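Local coordinates for protein gamma-glutamyltranspeptidase (Klebsiella pneumoniae subsp. pneumoniae, PDB 5HFT) that catalyses the conversion of oxamate to oxalate in the uric acid degradation pathway and belongs to the gamma-glutamyltransferase family, at residues 46-51 against 151-156; 59-64 against 81-86; 85-88 against 92-95; 174-179 against 192-197; 212-217 against 232-237. All coordinates share one frame; numbering follows the deposited sequence.

Interaction 1: 46-51 against 151-156; sequences ALAILR and VARLLA
I49 and R153 make a small, partly buried helix-to-helix contact in which an isoleucine methyl lies against an arginine, joining the last turn of helix 40-51 to the short helix 151-154. CD1 of I49 sits over the centre of one face of the R153 guanidinium, 3.9 Å from CZ. The two side chains run antiparallel alongside each other, and the same CD1 is 4.2 Å from CG of R153. R153 is bent at its second torsion (chi2 59°), which swings the guanidinium round above the isoleucine end. A48 adds its CB at 4.3 Å from NH2 of R153, in an oblique approach. Both helices lean on helix 56-70, where I49 touches A62 and L154 touches E58, consistent with a helical layer of the alpha-beta-beta-alpha Ntn-hydrolase fold to which this family belongs. The apolar side of the contact is completed by CD2 of L154, 4.1 Å from CD1 of I49. The polar end of R153 is directed past the segment to E52, immediately after it in the chain, where NH2 forms a salt bridge with OE2; a weaker, long ion pair links NH1 to D157.

Interaction 2: 59-64 against 81-86; sequences AMVAAA and GFWLIV
W83 pushes the six-membered half of its indole against M60 and V61, and this is where the contact between helix 56-70 and strand 80-86 is close. CG of M60 lies 3.6 Å from CZ3 of W83, approaching the ring obliquely. V61 comes from another direction: its CG2 lies at the ring edge, near the indole plane, 3.7 Å from CH2 of W83, and its side chain crosses the tryptophan at about a right angle. With chi1 at 180°, the M60 chain leaves away from its backbone N, then folds at chi2 and chi3, keeping CG rather than SD against the ring. Further along the helix the fit is looser, CB of A64 staying 5.7 Å from CZ2 of W83; since M60, V61 and W83 are all buried, this is loose packing and not a solvent face. Residues 81-86 also pair antiparallel with a strand of a neighbouring subunit, so the helix packs on a sheet that crosses the interface, as in the alpha-beta-beta-alpha Ntn-hydrolase fold. Helix 130-144 closes in through W134 on V61 and A137 on W83. Every close atom across the pair is carbon, which implies cohesion through dispersion and burial of apolar surface.

Interaction 3: 85-88 against 92-95; sequences IVPP and PIAI
I85, near the end of strand 80-86, pairs directly with I93. Its backbone is gripped at both polar atoms: I85 N donates to I93 O at 2.8 Å with an N-H...O angle of 148°. The return bond, from I93 N to I85 O, is also 2.8 Å but straighter at 163°. I85 O has a second neighbour in CA of P92, 3.1 Å away in a bent, weak CA-H...O contact. The two isoleucine side chains leave on the same face of the sheet, with CB of I85 4.4 Å from CB of I93. With CG1 of I85 anti to the carbonyl carbon (chi1 -60°) and the chain extended beyond it, CD1 of I85 reaches along the sheet to CD1 of I95, at 4.3 Å. Helix 130-144 covers I93 and I95 through I140. V86 comes next and directs its CB away from the partner strand; its side chain packs on W272 of strand 269-273, which P92 also touches. P87 lies alongside, its CG 4.3 Å from CD1 of I93. On its other edge, strand 80-86 pairs with an antiparallel strand of a neighbouring subunit. I85 and I93 are thus an antiparallel hydrogen-bonded pair, close to the turn of the beta hairpin formed by strands 80-86 and 93-97.

Interaction 4: 174-179 against 192-197; sequences HATASK and TWLVAG
T176 holds CG2 anti to its backbone N (chi1 -61°, measured to OG1), which turns the methyl of this threonine to meet L194. L194 in turn sets CG anti to its carbonyl carbon (chi1 -74°), and its CD2 ends 3.9 Å from CG2 of T176. The two side chains meet at a slant, methyl against methyl. The same CG2 of T176 also lies 4.2 Å from the backbone O of W193. The same rotamer puts OG1 of T176 back on its own helix, where it bonds to O of Q172 one turn earlier. This is a small buried helix-to-loop contact beside the subunit interface, between helix 170-178 and the chain following helix 189-193, whose backbone leaves the helix at L194. W193 sends its CB toward the facing helix but carries its indole away from it, where CG2 of T192 lies over the centre of one ring face and F189 meets the indole edge-to-face. An aromatic side chain of the neighbouring subunit packs on T176, and an aromatic ring of that subunit meets the W193 indole at an oblique angle.

Interaction 5: 212-217 against 232-237; sequences AGTLRM and AERLAQ
M217 and R234 make the main contact here, a sulfur against a guanidinium. SD of M217 lies over one face of the R234 group, displaced from the centre towards NH1, 3.5 Å from NH1 and 3.7 Å from CZ. The sulfur therefore rests on the flat, delocalised surface of the cation rather than in line with its N-H bonds. M217 starts with CG anti to its carbonyl carbon (chi1 -79°) and stays extended until chi3, which puts SD well out from its helix. R234 reaches across from the other side, CG anti to its backbone N (chi1 176°), with a bend at chi3 (-88°) that turns the guanidinium over to the sulfur.

The polar neighbour is weaker in kind. OG1 of T214 sits at the edge of the same guanidinium, near its plane, but at 4.2 Å from NH1 of R234 it is only a neighbour; its hydrogen bond goes instead to the backbone of a neighbouring subunit.

Apolar packing extends the contact on one strip of helix 209-221: M217 also touches P230 and L231, and T214 touches L231, at the start of helix 230-242. The neighbouring subunit also contributes, its backbone lying against R234 and an apolar side chain against L235. Together these contacts pack helices 209-221 and 230-242, joined through the short helix 225-228, in an all-helical part beside the subunit interface.

Interactions 1, 2 and 3 form a continuous run through the fold. Interaction 1 touches interaction 2 where helices 40-51 and 56-70, consecutive in the chain, meet: I49 CG1 is 3.8 Å from A62 CB, and the centres of interactions 1 and 2 are about 13 Å apart. Interactions 2 and 3 share I85 and V86, with W83 O 3.0 Å from I95 N in a probable hydrogen bond. Interaction 5 touches interaction 1 through L155 CD1 and L215 O at 3.7 Å. Interaction 4 stands apart, its centre about 38 Å from that of interaction 3. A second chain reaches all five contacts, probably the small subunit, which in this family begins with the catalytic threonine; none of the five places an active-site residue.

Interaction 1: 46-51 against 151-156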
# COMPACT_ATOMS: atom_id res chain seq x y z
N ALA A 46 -0.36 -7.06 13.60
CA ALA A 46 -1.63 -7.58 13.11
C ALA A 46 -1.99 -8.88 13.81
O ALA A 46 -3.13 -9.06 14.26
CB ALA A 46 -1.57 -7.81 11.60
N LEU A 47 -1.02 -9.79 13.94
CA LEU A 47 -1.30 -11.11 14.49
C LEU A 47 -1.81 -11.04 15.92
O LEU A 47 -2.69 -11.81 16.31
CB LEU A 47 -0.07 -11.99 14.44
CG LEU A 47 -0.46 -13.44 14.57
CD1 LEU A 47 -1.23 -13.83 13.32
CD2 LEU A 47 0.79 -14.29 14.76
N ALA A 48 -1.26 -10.12 16.73
CA ALA A 48 -1.71 -10.04 18.11
C ALA A 48 -3.18 -9.68 18.18
O ALA A 48 -3.96 -10.35 18.88
CB ALA A 48 -0.85 -9.04 18.90
N ILE A 49 -3.61 -8.69 17.39
CA ILE A 49 -5.00 -8.24 17.40
C ILE A 49 -5.94 -9.40 17.08
O ILE A 49 -7.01 -9.55 17.69
CB ILE A 49 -5.18 -7.07 16.41
CG1 ILE A 49 -4.39 -5.85 16.89
CG2 ILE A 49 -6.68 -6.72 16.20
CD1 ILE A 49 -4.73 -5.44 18.30
N LEU A 50 -5.57 -10.21 16.10
CA LEU A 50 -6.34 -11.41 15.80
C LEU A 50 -6.46 -12.30 17.04
O LEU A 50 -7.57 -12.61 17.50
CB LEU A 50 -5.67 -12.15 14.66
CG LEU A 50 -5.74 -11.42 13.33
CD1 LEU A 50 -5.14 -12.28 12.25
CD2 LEU A 50 -7.18 -11.04 13.01
N ARG A 51 -5.32 -12.71 17.60
CA ARG A 51 -5.33 -13.55 18.79
C ARG A 51 -6.08 -12.93 19.96
O ARG A 51 -6.44 -13.64 20.91
CB ARG A 51 -3.90 -13.85 19.23
CG ARG A 51 -3.11 -14.84 18.41
CD ARG A 51 -2.05 -15.37 19.32
NE ARG A 51 -1.21 -16.41 18.74
CZ ARG A 51 -1.35 -17.70 18.98
NH1 ARG A 51 -2.34 -18.12 19.76
NH2 ARG A 51 -0.51 -18.57 18.43
N VAL A 151 -9.54 1.81 20.11
CA VAL A 151 -8.51 2.40 19.27
C VAL A 151 -7.15 2.41 19.98
O VAL A 151 -6.12 2.07 19.39
CB VAL A 151 -8.93 3.82 18.82
CG1 VAL A 151 -9.30 4.68 20.03
CG2 VAL A 151 -7.83 4.51 18.05
N ALA A 152 -7.14 2.77 21.27
CA ALA A 152 -5.91 2.81 22.06
C ALA A 152 -5.20 1.46 22.06
O ALA A 152 -3.99 1.40 22.29
CB ALA A 152 -6.20 3.25 23.50
N ARG A 153 -5.94 0.38 21.84
CA ARG A 153 -5.34 -0.93 21.68
C ARG A 153 -4.72 -1.08 20.28
O ARG A 153 -3.61 -1.61 20.16
CB ARG A 153 -6.37 -2.02 21.93
CG ARG A 153 -5.82 -3.41 21.79
CD ARG A 153 -4.68 -3.63 22.76
NE ARG A 153 -3.83 -4.74 22.35
CZ ARG A 153 -2.75 -4.60 21.58
NH1 ARG A 153 -2.40 -3.39 21.15
NH2 ARG A 153 -2.01 -5.65 21.25
N LEU A 154 -5.40 -0.60 19.23
CA LEU A 154 -4.89 -0.79 17.88
C LEU A 154 -3.56 -0.06 17.64
O LEU A 154 -2.77 -0.50 16.80
CB LEU A 154 -5.93 -0.32 16.87
CG LEU A 154 -7.33 -0.93 16.98
CD1 LEU A 154 -8.15 -0.48 15.78
CD2 LEU A 154 -7.29 -2.45 17.07
N LEU A 155 -3.32 1.06 18.33
CA LEU A 155 -2.09 1.82 18.17
C LEU A 155 -1.04 1.51 19.22
O LEU A 155 0.05 2.09 19.17
CB LEU A 155 -2.37 3.32 18.21
CG LEU A 155 -3.43 3.82 17.26
CD1 LEU A 155 -3.69 5.28 17.58
CD2 LEU A 155 -2.97 3.59 15.84
N ALA A 156 -1.34 0.63 20.17
CA ALA A 156 -0.44 0.42 21.29
C ALA A 156 0.96 0.06 20.82
O ALA A 156 1.95 0.66 21.26
CB ALA A 156 -1.02 -0.64 22.23

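Interaction 2: 59-64 against 81-86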
# COMPACT_ATOMS: atom_id res chain seq x y z
N ALA A 59 -6.79 -5.68 12.82
CA ALA A 59 -5.42 -6.19 12.77
C ALA A 59 -4.64 -5.47 11.69
O ALA A 59 -3.44 -5.20 11.86
CB ALA A 59 -5.41 -7.70 12.53
N MET A 60 -5.29 -5.15 10.56
CA MET A 60 -4.61 -4.40 9.50
C MET A 60 -4.32 -2.98 9.95
O MET A 60 -3.26 -2.42 9.63
CB MET A 60 -5.45 -4.34 8.23
CG MET A 60 -4.76 -3.56 7.14
SD MET A 60 -3.32 -4.48 6.59
CE MET A 60 -4.10 -5.78 5.63
N VAL A 61 -5.23 -2.37 10.71
CA VAL A 61 -5.01 -1.00 11.13
C VAL A 61 -3.82 -0.92 12.08
O VAL A 61 -2.92 -0.10 11.91
CB VAL A 61 -6.29 -0.41 11.75
CG1 VAL A 61 -5.93 0.79 12.59
CG2 VAL A 61 -7.25 0.01 10.67
N ALA A 62 -3.79 -1.81 13.08
CA ALA A 62 -2.63 -1.87 13.97
C ALA A 62 -1.34 -2.00 13.18
O ALA A 62 -0.33 -1.35 13.50
CB ALA A 62 -2.77 -3.03 14.95
N ALA A 63 -1.37 -2.78 12.11
CA ALA A 63 -0.18 -2.94 11.28
C ALA A 63 0.16 -1.65 10.54
O ALA A 63 1.32 -1.22 10.52
CB ALA A 63 -0.36 -4.09 10.31
N ALA A 64 -0.84 -1.00 9.94
CA ALA A 64 -0.58 0.25 9.22
C ALA A 64 0.19 1.26 10.08
O ALA A 64 1.10 1.94 9.60
CB ALA A 64 -1.90 0.84 8.74
N GLY A 81 -3.48 5.68 1.49
CA GLY A 81 -3.72 4.27 1.74
C GLY A 81 -4.85 3.73 0.88
O GLY A 81 -5.74 4.46 0.44
N PHE A 82 -4.79 2.42 0.65
CA PHE A 82 -5.72 1.77 -0.27
C PHE A 82 -6.11 0.40 0.27
O PHE A 82 -5.24 -0.42 0.57
CB PHE A 82 -5.10 1.64 -1.66
CG PHE A 82 -4.58 2.95 -2.24
CD1 PHE A 82 -3.31 3.44 -1.89
CD2 PHE A 82 -5.34 3.68 -3.13
CE1 PHE A 82 -2.84 4.63 -2.42
CE2 PHE A 82 -4.87 4.88 -3.68
CZ PHE A 82 -3.62 5.36 -3.32
N TRP A 83 -7.40 0.16 0.37
CA TRP A 83 -7.92 -1.10 0.87
C TRP A 83 -8.73 -1.80 -0.21
O TRP A 83 -9.49 -1.17 -0.94
CB TRP A 83 -8.82 -0.91 2.06
CG TRP A 83 -8.21 -0.21 3.19
CD1 TRP A 83 -7.76 1.09 3.22
CD2 TRP A 83 -8.01 -0.74 4.50
NE1 TRP A 83 -7.28 1.38 4.47
CE2 TRP A 83 -7.41 0.27 5.27
CE3 TRP A 83 -8.27 -1.98 5.09
CZ2 TRP A 83 -7.10 0.09 6.61
CZ3 TRP A 83 -7.95 -2.16 6.40
CH2 TRP A 83 -7.37 -1.13 7.15
N LEU A 84 -8.57 -3.11 -0.29
CA LEU A 84 -9.53 -4.01 -0.92
C LEU A 84 -9.89 -5.00 0.17
O LEU A 84 -9.01 -5.60 0.79
CB LEU A 84 -8.92 -4.70 -2.13
CG LEU A 84 -9.88 -5.35 -3.12
CD1 LEU A 84 -10.86 -4.32 -3.57
CD2 LEU A 84 -9.09 -5.85 -4.30
N ILE A 85 -11.18 -5.10 0.47
CA ILE A 85 -11.68 -5.95 1.55
C ILE A 85 -12.64 -6.97 0.96
O ILE A 85 -13.55 -6.60 0.20
CB ILE A 85 -12.36 -5.12 2.64
CG1 ILE A 85 -11.37 -4.13 3.23
CG2 ILE A 85 -12.96 -6.03 3.69
CD1 ILE A 85 -11.96 -3.22 4.28
N VAL A 86 -12.41 -8.24 1.26
CA VAL A 86 -13.29 -9.31 0.79
C VAL A 86 -14.01 -9.94 1.98
O VAL A 86 -13.39 -10.71 2.74
CB VAL A 86 -12.50 -10.37 0.01
CG1 VAL A 86 -13.45 -11.26 -0.73
CG2 VAL A 86 -11.56 -9.68 -0.94

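Interaction 3: 85-88 against 92-95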
# COMPACT_ATOMS: atom_id res chain seq x y z
N ILE A 85 -11.18 -5.10 0.47
CA ILE A 85 -11.68 -5.95 1.55
C ILE A 85 -12.64 -6.97 0.96
O ILE A 85 -13.55 -6.60 0.20
CB ILE A 85 -12.36 -5.12 2.64
CG1 ILE A 85 -11.37 -4.13 3.23
CG2 ILE A 85 -12.96 -6.03 3.69
CD1 ILE A 85 -11.96 -3.22 4.28
N VAL A 86 -12.41 -8.24 1.26
CA VAL A 86 -13.29 -9.31 0.79
C VAL A 86 -14.01 -9.94 1.98
O VAL A 86 -13.39 -10.71 2.74
CB VAL A 86 -12.50 -10.37 0.01
CG1 VAL A 86 -13.45 -11.26 -0.73
CG2 VAL A 86 -11.56 -9.68 -0.94
N PRO A 87 -15.28 -9.63 2.20
CA PRO A 87 -15.98 -10.22 3.33
C PRO A 87 -16.19 -11.70 3.08
O PRO A 87 -16.06 -12.16 1.93
CB PRO A 87 -17.31 -9.45 3.38
CG PRO A 87 -17.09 -8.25 2.59
CD PRO A 87 -16.14 -8.67 1.50
N PRO A 88 -16.48 -12.47 4.12
CA PRO A 88 -16.67 -13.92 3.92
C PRO A 88 -17.64 -14.23 2.80
O PRO A 88 -17.36 -15.14 2.00
CB PRO A 88 -17.18 -14.39 5.28
CG PRO A 88 -16.57 -13.46 6.25
CD PRO A 88 -16.52 -12.11 5.55
N PRO A 92 -16.72 -7.39 -2.73
CA PRO A 92 -15.57 -6.70 -2.14
C PRO A 92 -15.82 -5.22 -1.94
O PRO A 92 -16.61 -4.59 -2.65
CB PRO A 92 -14.45 -6.92 -3.17
CG PRO A 92 -15.18 -7.12 -4.46
CD PRO A 92 -16.48 -7.78 -4.13
N ILE A 93 -15.14 -4.66 -0.95
CA ILE A 93 -15.27 -3.25 -0.60
C ILE A 93 -13.92 -2.58 -0.77
O ILE A 93 -12.91 -3.05 -0.20
CB ILE A 93 -15.79 -3.05 0.83
CG1 ILE A 93 -17.10 -3.81 1.04
CG2 ILE A 93 -15.93 -1.57 1.14
CD1 ILE A 93 -17.44 -4.00 2.51
N ALA A 94 -13.90 -1.49 -1.52
CA ALA A 94 -12.69 -0.74 -1.81
C ALA A 94 -12.68 0.59 -1.06
O ALA A 94 -13.73 1.20 -0.83
CB ALA A 94 -12.54 -0.50 -3.31
N ILE A 95 -11.49 1.01 -0.64
CA ILE A 95 -11.29 2.26 0.08
C ILE A 95 -10.15 2.99 -0.61
O ILE A 95 -9.00 2.54 -0.56
CB ILE A 95 -10.97 2.04 1.56
CG1 ILE A 95 -12.03 1.19 2.24
CG2 ILE A 95 -10.85 3.38 2.25
CD1 ILE A 95 -11.80 1.07 3.73

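Interaction 4: 174-179 against 192-197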
# COMPACT_ATOMS: atom_id res chain seq x y z
N HIS A 174 19.96 2.83 4.38
CA HIS A 174 20.41 3.06 3.01
C HIS A 174 19.66 4.22 2.37
O HIS A 174 20.27 5.15 1.83
CB HIS A 174 20.25 1.78 2.17
CG HIS A 174 20.73 1.91 0.76
ND1 HIS A 174 19.87 2.06 -0.31
CD2 HIS A 174 21.98 1.90 0.24
CE1 HIS A 174 20.57 2.13 -1.43
NE2 HIS A 174 21.85 2.04 -1.13
N ALA A 175 18.32 4.19 2.43
CA ALA A 175 17.53 5.28 1.87
C ALA A 175 17.95 6.63 2.44
O ALA A 175 18.09 7.60 1.70
CB ALA A 175 16.05 5.03 2.12
N THR A 176 18.15 6.70 3.76
CA THR A 176 18.58 7.94 4.40
C THR A 176 19.97 8.37 3.94
O THR A 176 20.19 9.55 3.67
CB THR A 176 18.54 7.79 5.91
OG1 THR A 176 17.19 7.52 6.30
CG2 THR A 176 19.04 9.06 6.59
N ALA A 177 20.92 7.44 3.85
CA ALA A 177 22.24 7.81 3.35
C ALA A 177 22.16 8.30 1.91
O ALA A 177 22.73 9.35 1.56
CB ALA A 177 23.19 6.62 3.44
N SER A 178 21.45 7.58 1.06
CA SER A 178 21.43 7.85 -0.36
C SER A 178 20.57 9.05 -0.72
O SER A 178 20.52 9.42 -1.89
CB SER A 178 20.95 6.62 -1.12
OG SER A 178 19.81 6.09 -0.48
N LYS A 179 19.89 9.65 0.26
CA LYS A 179 19.15 10.88 0.05
C LYS A 179 19.63 11.99 1.00
O LYS A 179 19.02 13.07 1.05
CB LYS A 179 17.64 10.62 0.23
N THR A 192 14.90 14.70 12.73
CA THR A 192 13.97 13.59 12.86
C THR A 192 14.54 12.28 12.33
O THR A 192 14.32 11.23 12.94
CB THR A 192 12.66 13.97 12.16
OG1 THR A 192 11.94 14.90 12.99
CG2 THR A 192 11.77 12.77 11.85
N TRP A 193 15.32 12.32 11.25
CA TRP A 193 15.85 11.12 10.61
C TRP A 193 17.34 10.89 10.79
O TRP A 193 17.81 9.76 10.56
CB TRP A 193 15.52 11.18 9.13
CG TRP A 193 14.08 11.39 8.93
CD1 TRP A 193 13.49 12.41 8.23
CD2 TRP A 193 13.00 10.57 9.41
NE1 TRP A 193 12.12 12.28 8.25
CE2 TRP A 193 11.80 11.15 8.96
CE3 TRP A 193 12.94 9.39 10.17
CZ2 TRP A 193 10.55 10.61 9.25
CZ3 TRP A 193 11.72 8.87 10.47
CH2 TRP A 193 10.52 9.47 10.00
N LEU A 194 18.10 11.87 11.22
CA LEU A 194 19.54 11.73 11.31
C LEU A 194 19.97 11.40 12.72
O LEU A 194 19.23 11.59 13.69
CB LEU A 194 20.21 13.00 10.84
CG LEU A 194 20.19 13.23 9.35
CD1 LEU A 194 21.18 14.35 9.00
CD2 LEU A 194 20.53 11.97 8.63
N VAL A 195 21.17 10.87 12.83
CA VAL A 195 21.82 10.61 14.11
C VAL A 195 23.24 11.13 14.01
O VAL A 195 23.99 10.71 13.12
CB VAL A 195 21.82 9.12 14.49
CG1 VAL A 195 22.83 8.90 15.63
CG2 VAL A 195 20.44 8.69 14.91
N ALA A 196 23.58 12.08 14.88
CA ALA A 196 24.83 12.83 14.78
C ALA A 196 25.01 13.42 13.38
O ALA A 196 26.14 13.64 12.93
CB ALA A 196 26.04 11.97 15.17
N GLY A 197 23.90 13.63 12.68
CA GLY A 197 23.95 14.27 11.40
C GLY A 197 24.26 13.36 10.24
O GLY A 197 24.44 13.86 9.12

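Interaction 5: 212-217 against 232-237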
# COMPACT_ATOMS: atom_id res chain seq x y z
N ALA A 212 5.48 9.57 18.57
CA ALA A 212 4.73 8.95 19.66
C ALA A 212 3.68 9.90 20.24
O ALA A 212 2.58 9.46 20.58
CB ALA A 212 5.68 8.45 20.73
N GLY A 213 4.02 11.17 20.44
CA GLY A 213 3.01 12.13 20.85
C GLY A 213 1.87 12.23 19.84
O GLY A 213 0.70 12.37 20.22
N THR A 214 2.20 12.18 18.55
CA THR A 214 1.15 12.15 17.54
C THR A 214 0.27 10.92 17.69
O THR A 214 -0.96 11.02 17.76
CB THR A 214 1.78 12.20 16.15
OG1 THR A 214 2.57 13.39 16.02
CG2 THR A 214 0.69 12.17 15.08
N LEU A 215 0.88 9.73 17.75
CA LEU A 215 0.10 8.51 17.90
C LEU A 215 -0.65 8.49 19.22
O LEU A 215 -1.76 7.96 19.29
CB LEU A 215 1.02 7.29 17.76
CG LEU A 215 1.54 6.99 16.35
CD1 LEU A 215 2.68 5.98 16.38
CD2 LEU A 215 0.43 6.48 15.46
N ARG A 216 -0.07 9.05 20.28
CA ARG A 216 -0.81 9.13 21.54
C ARG A 216 -2.00 10.07 21.45
O ARG A 216 -3.02 9.84 22.11
CB ARG A 216 0.12 9.55 22.68
CG ARG A 216 0.91 8.40 23.24
CD ARG A 216 1.48 8.76 24.58
NE ARG A 216 2.63 9.61 24.38
CZ ARG A 216 3.89 9.20 24.49
NH1 ARG A 216 4.13 7.94 24.82
NH2 ARG A 216 4.88 10.06 24.26
N MET A 217 -1.88 11.15 20.65
CA MET A 217 -3.04 12.01 20.40
C MET A 217 -4.14 11.26 19.66
O MET A 217 -5.32 11.36 20.03
CB MET A 217 -2.62 13.25 19.60
CG MET A 217 -1.96 14.34 20.44
SD MET A 217 -1.63 15.85 19.48
CE MET A 217 -3.23 16.66 19.53
N ALA A 232 -5.50 17.86 13.97
CA ALA A 232 -5.66 18.52 12.69
C ALA A 232 -5.25 19.98 12.78
O ALA A 232 -4.57 20.50 11.89
CB ALA A 232 -7.11 18.40 12.23
N GLU A 233 -5.61 20.64 13.88
CA GLU A 233 -5.24 22.04 14.05
C GLU A 233 -3.75 22.20 14.29
O GLU A 233 -3.14 23.16 13.80
CB GLU A 233 -6.10 22.67 15.15
CG GLU A 233 -7.57 22.80 14.69
CD GLU A 233 -8.45 23.51 15.69
OE1 GLU A 233 -8.63 22.98 16.81
OE2 GLU A 233 -9.00 24.57 15.33
N ARG A 234 -3.12 21.27 15.02
CA ARG A 234 -1.67 21.31 15.11
C ARG A 234 -1.03 21.07 13.75
O ARG A 234 0.02 21.65 13.45
CB ARG A 234 -1.14 20.29 16.12
CG ARG A 234 0.39 20.25 16.15
CD ARG A 234 0.91 18.96 16.70
NE ARG A 234 1.05 19.00 18.15
CZ ARG A 234 1.38 17.94 18.89
NH1 ARG A 234 1.59 16.76 18.32
NH2 ARG A 234 1.49 18.07 20.21
N LEU A 235 -1.64 20.23 12.91
CA LEU A 235 -1.10 20.04 11.57
C LEU A 235 -1.28 21.29 10.71
O LEU A 235 -0.46 21.56 9.83
CB LEU A 235 -1.76 18.82 10.90
CG LEU A 235 -1.40 17.45 11.50
CD1 LEU A 235 -2.17 16.31 10.84
CD2 LEU A 235 0.08 17.17 11.41
N ALA A 236 -2.34 22.06 10.98
CA ALA A 236 -2.63 23.25 10.17
C ALA A 236 -1.58 24.33 10.40
O ALA A 236 -1.03 24.88 9.44
CB ALA A 236 -4.02 23.79 10.51
N GLN A 237 -1.31 24.64 11.66
CA GLN A 237 -0.27 25.60 11.98
C GLN A 237 1.04 25.22 11.32
O GLN A 237 1.66 26.03 10.62
CB GLN A 237 -0.12 25.68 13.50
CG GLN A 237 -1.45 25.89 14.21
CD GLN A 237 -1.28 26.10 15.70
OE1 GLN A 237 -0.38 26.81 16.14
NE2 GLN A 237 -2.15 25.47 16.48